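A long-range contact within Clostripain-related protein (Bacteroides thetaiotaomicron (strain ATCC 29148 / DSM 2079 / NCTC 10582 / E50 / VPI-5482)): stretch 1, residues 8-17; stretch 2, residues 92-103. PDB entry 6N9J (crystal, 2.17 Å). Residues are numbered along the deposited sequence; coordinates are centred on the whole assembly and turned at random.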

# COMPACT_ATOMS: atom_id res chain seq x y z
N TYR A 8 -24.78 3.50 -13.44
CA TYR A 8 -23.49 4.11 -13.15
C TYR A 8 -23.51 4.96 -11.88
O TYR A 8 -24.49 5.65 -11.59
N GLY A 9 -22.41 4.89 -11.14
CA GLY A 9 -22.16 5.84 -10.08
C GLY A 9 -21.06 6.79 -10.50
O GLY A 9 -20.49 6.67 -11.59
N SER A 10 -20.76 7.77 -9.65
CA SER A 10 -19.63 8.63 -9.92
C SER A 10 -18.36 7.83 -9.65
O SER A 10 -17.41 7.92 -10.41
N ARG A 11 -18.36 7.02 -8.60
CA ARG A 11 -17.19 6.20 -8.29
C ARG A 11 -17.53 4.86 -7.63
O ARG A 11 -18.43 4.77 -6.81
N THR A 12 -16.78 3.84 -8.03
CA THR A 12 -16.79 2.54 -7.38
C THR A 12 -15.42 2.26 -6.74
O THR A 12 -14.40 2.22 -7.44
N VAL A 13 -15.40 2.08 -5.42
CA VAL A 13 -14.18 1.66 -4.74
C VAL A 13 -14.34 0.25 -4.22
O VAL A 13 -15.31 -0.04 -3.51
N LEU A 14 -13.40 -0.61 -4.59
CA LEU A 14 -13.35 -1.96 -4.07
C LEU A 14 -12.34 -2.08 -2.92
O LEU A 14 -11.16 -1.75 -3.09
N VAL A 15 -12.79 -2.55 -1.76
CA VAL A 15 -11.85 -2.92 -0.70
C VAL A 15 -11.58 -4.42 -0.76
O VAL A 15 -12.49 -5.24 -0.55
N TYR A 16 -10.33 -4.78 -1.06
CA TYR A 16 -9.98 -6.17 -1.32
C TYR A 16 -9.22 -6.76 -0.14
O TYR A 16 -8.04 -6.45 0.08
N ILE A 17 -9.90 -7.62 0.62
CA ILE A 17 -9.34 -8.13 1.87
C ILE A 17 -8.87 -9.57 1.75
O ILE A 17 -9.67 -10.49 1.88
N VAL A 92 -12.72 -11.75 -9.21
CA VAL A 92 -13.29 -10.79 -8.29
C VAL A 92 -13.42 -9.42 -8.95
O VAL A 92 -14.47 -8.79 -8.88
N PHE A 93 -12.33 -8.97 -9.59
CA PHE A 93 -12.30 -7.69 -10.29
C PHE A 93 -13.37 -7.59 -11.37
O PHE A 93 -14.11 -6.62 -11.43
N THR A 94 -13.39 -8.58 -12.25
CA THR A 94 -14.28 -8.60 -13.39
C THR A 94 -15.73 -8.48 -12.95
O THR A 94 -16.50 -7.70 -13.50
N THR A 95 -16.09 -9.23 -11.92
CA THR A 95 -17.43 -9.20 -11.35
C THR A 95 -17.76 -7.86 -10.72
O THR A 95 -18.83 -7.29 -10.95
N ALA A 96 -16.83 -7.36 -9.90
CA ALA A 96 -17.05 -6.14 -9.15
C ALA A 96 -17.33 -4.93 -10.04
O ALA A 96 -18.27 -4.17 -9.80
N PHE A 97 -16.50 -4.74 -11.06
CA PHE A 97 -16.57 -3.53 -11.86
C PHE A 97 -17.53 -3.69 -13.02
O PHE A 97 -17.84 -2.71 -13.69
N SER A 98 -18.00 -4.91 -13.25
CA SER A 98 -19.06 -5.15 -14.22
C SER A 98 -20.43 -4.86 -13.62
O SER A 98 -21.28 -4.28 -14.29
N HIS A 99 -20.64 -5.28 -12.38
CA HIS A 99 -21.92 -5.02 -11.73
C HIS A 99 -22.05 -3.54 -11.38
O HIS A 99 -23.15 -3.02 -11.29
N TYR A 100 -20.93 -2.87 -11.17
CA TYR A 100 -20.98 -1.48 -10.75
C TYR A 100 -19.99 -0.60 -11.50
O TYR A 100 -18.98 -0.15 -10.94
N PRO A 101 -20.28 -0.34 -12.79
CA PRO A 101 -19.47 0.62 -13.56
C PRO A 101 -19.61 2.01 -12.96
O PRO A 101 -20.62 2.31 -12.30
N ALA A 102 -18.62 2.87 -13.19
CA ALA A 102 -18.68 4.23 -12.68
C ALA A 102 -17.81 5.15 -13.52
O ALA A 102 -17.12 4.70 -14.44
N ASP A 103 -17.84 6.44 -13.22
CA ASP A 103 -17.00 7.38 -13.93
C ASP A 103 -15.54 7.33 -13.45
O ASP A 103 -14.63 7.66 -14.21

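Strand 11-17 runs nearly antiparallel to helix 92-99, at 152° with their axes 9.6 Å apart, and alternation decides which of its side chains reach across. Thr12, Leu14 and Tyr16 point toward the second stretch; Arg11 points away, and Val13 has no contact with it.

Leu14 (chi1 t, chi2 p) fills the middle of the apolar layer. Its CD2 lies 3.8 Å from Phe93 CD1, at the edge of that ring, and 4.4 Å from Ala96 CB, while its CB meets Phe97 CZ at 4.0 Å. The small Ala96 side chain points toward the strand, whereas Phe93 and Phe97, both m, leave the helix sideways and bring their ring ends inward. Farther along, Tyr16 (t) sets CE2 3.8 Å from Val92 CG1 and CD2 4.1 Å from Phe93 CE1; its OH is satisfied elsewhere in the structure.

Polar pairing gathers where the helix gives way to loop. Thr12, in rotamer m, donates from OG1 to Tyr100 O at 2.7 Å, so a buried hydroxyl answers a carbonyl just past the helix, and CG2 is left to approach Phe97 CD1 at 4.1 Å. OG1 has a further hydrogen bond elsewhere. Ala102 CB fits close by, 3.5 Å from Thr12 N and 3.7 Å from Arg11 CA.

Beyond this, Gly9 and Ala102 form a parallel bridge. Gly9 N gives a weak hydrogen bond to Pro101 O at 3.3 Å, and Asp103 N donates to Gly9 O at 3.1 Å, so both backbone polar groups of Gly9 find partners. Tyr8 (m) covers this end: Pro101 CB sits over one ring face, 3.8 Å from Tyr8 CZ.

The rule is simple: apolar side chains fill the strand-helix layer, while the cross-stretch hydrogen bonds cluster at the loop, each ending on a backbone carbonyl.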

# COMPACT_ATOMS: atom_id res chain seq x y z
CB TYR A 8 -23.03 5.01 -14.30
CG TYR A 8 -22.32 4.31 -15.44
CD1 TYR A 8 -23.02 3.51 -16.33
CD2 TYR A 8 -20.96 4.51 -15.66
CE1 TYR A 8 -22.39 2.89 -17.39
CE2 TYR A 8 -20.31 3.90 -16.71
CZ TYR A 8 -21.04 3.09 -17.58
OH TYR A 8 -20.42 2.47 -18.64
CB SER A 10 -19.69 9.90 -9.06
OG SER A 10 -19.55 9.60 -7.68
CB ARG A 11 -16.22 6.97 -7.38
CG ARG A 11 -14.88 6.27 -7.17
CD ARG A 11 -13.90 7.14 -6.39
NE ARG A 11 -13.66 8.42 -7.06
CZ ARG A 11 -13.31 9.53 -6.42
NH1 ARG A 11 -13.15 9.54 -5.11
NH2 ARG A 11 -13.13 10.65 -7.11
CB THR A 12 -17.11 1.40 -8.37
OG1 THR A 12 -18.45 1.54 -8.85
CG2 THR A 12 -16.97 0.04 -7.70
CB VAL A 13 -13.81 2.60 -3.55
CG1 VAL A 13 -12.52 2.10 -2.86
CG2 VAL A 13 -13.64 4.03 -4.03
CB LEU A 14 -12.98 -2.94 -5.19
CG LEU A 14 -12.66 -4.38 -4.75
CD1 LEU A 14 -13.92 -5.05 -4.16
CD2 LEU A 14 -12.13 -5.20 -5.92
CB VAL A 15 -12.36 -2.56 0.69
CG1 VAL A 15 -11.29 -2.90 1.75
CG2 VAL A 15 -12.73 -1.10 0.75
CB TYR A 16 -9.14 -6.28 -2.59
CG TYR A 16 -8.96 -7.69 -3.11
CD1 TYR A 16 -8.10 -8.60 -2.47
CD2 TYR A 16 -9.62 -8.11 -4.25
CE1 TYR A 16 -7.95 -9.90 -2.95
CE2 TYR A 16 -9.47 -9.39 -4.74
CZ TYR A 16 -8.63 -10.29 -4.09
OH TYR A 16 -8.49 -11.56 -4.60
CB ILE A 17 -10.36 -8.03 3.02
CG1 ILE A 17 -10.76 -6.57 3.21
CG2 ILE A 17 -9.77 -8.62 4.31
CD1 ILE A 17 -11.93 -6.38 4.16
CB VAL A 92 -12.45 -10.65 -7.01
CG1 VAL A 92 -12.99 -9.51 -6.14
CG2 VAL A 92 -12.43 -11.96 -6.24
CB PHE A 93 -10.94 -7.46 -10.96
CG PHE A 93 -9.83 -7.09 -10.02
CD1 PHE A 93 -10.09 -6.70 -8.72
CD2 PHE A 93 -8.51 -7.10 -10.45
CE1 PHE A 93 -9.06 -6.36 -7.86
CE2 PHE A 93 -7.47 -6.76 -9.59
CZ PHE A 93 -7.75 -6.38 -8.30
CB THR A 94 -14.08 -9.88 -14.22
OG1 THR A 94 -12.76 -9.87 -14.77
CG2 THR A 94 -15.09 -9.95 -15.35
CB THR A 95 -17.61 -10.30 -10.29
OG1 THR A 95 -17.34 -11.58 -10.86
CG2 THR A 95 -19.02 -10.29 -9.73
CB ALA A 96 -15.85 -5.85 -8.26
CB PHE A 97 -15.18 -3.14 -12.36
CG PHE A 97 -14.20 -2.91 -11.25
CD1 PHE A 97 -14.43 -1.91 -10.32
CD2 PHE A 97 -13.09 -3.71 -11.11
CE1 PHE A 97 -13.54 -1.71 -9.28
CE2 PHE A 97 -12.20 -3.51 -10.07
CZ PHE A 97 -12.43 -2.50 -9.15
CB SER A 98 -19.03 -6.59 -14.72
OG SER A 98 -17.94 -6.77 -15.61
CB HIS A 99 -22.08 -5.87 -10.46
CG HIS A 99 -22.53 -7.27 -10.72
ND1 HIS A 99 -21.74 -8.20 -11.36
CD2 HIS A 99 -23.70 -7.89 -10.44
CE1 HIS A 99 -22.40 -9.34 -11.46
NE2 HIS A 99 -23.59 -9.18 -10.91
CB TYR A 100 -20.77 -1.40 -9.23
CG TYR A 100 -21.91 -2.08 -8.51
CD1 TYR A 100 -23.10 -1.41 -8.26
CD2 TYR A 100 -21.82 -3.41 -8.12
CE1 TYR A 100 -24.16 -2.03 -7.64
CE2 TYR A 100 -22.87 -4.04 -7.50
CZ TYR A 100 -24.03 -3.36 -7.25
OH TYR A 100 -25.07 -4.00 -6.63
CB PRO A 101 -20.09 0.56 -14.97
CG PRO A 101 -21.05 -0.58 -14.96
CD PRO A 101 -21.46 -0.79 -13.54
CB ALA A 102 -18.25 4.26 -11.22
CB ASP A 103 -17.56 8.79 -13.79
CG ASP A 103 -18.93 8.92 -14.41
OD1 ASP A 103 -19.12 8.38 -15.53
OD2 ASP A 103 -19.81 9.54 -13.78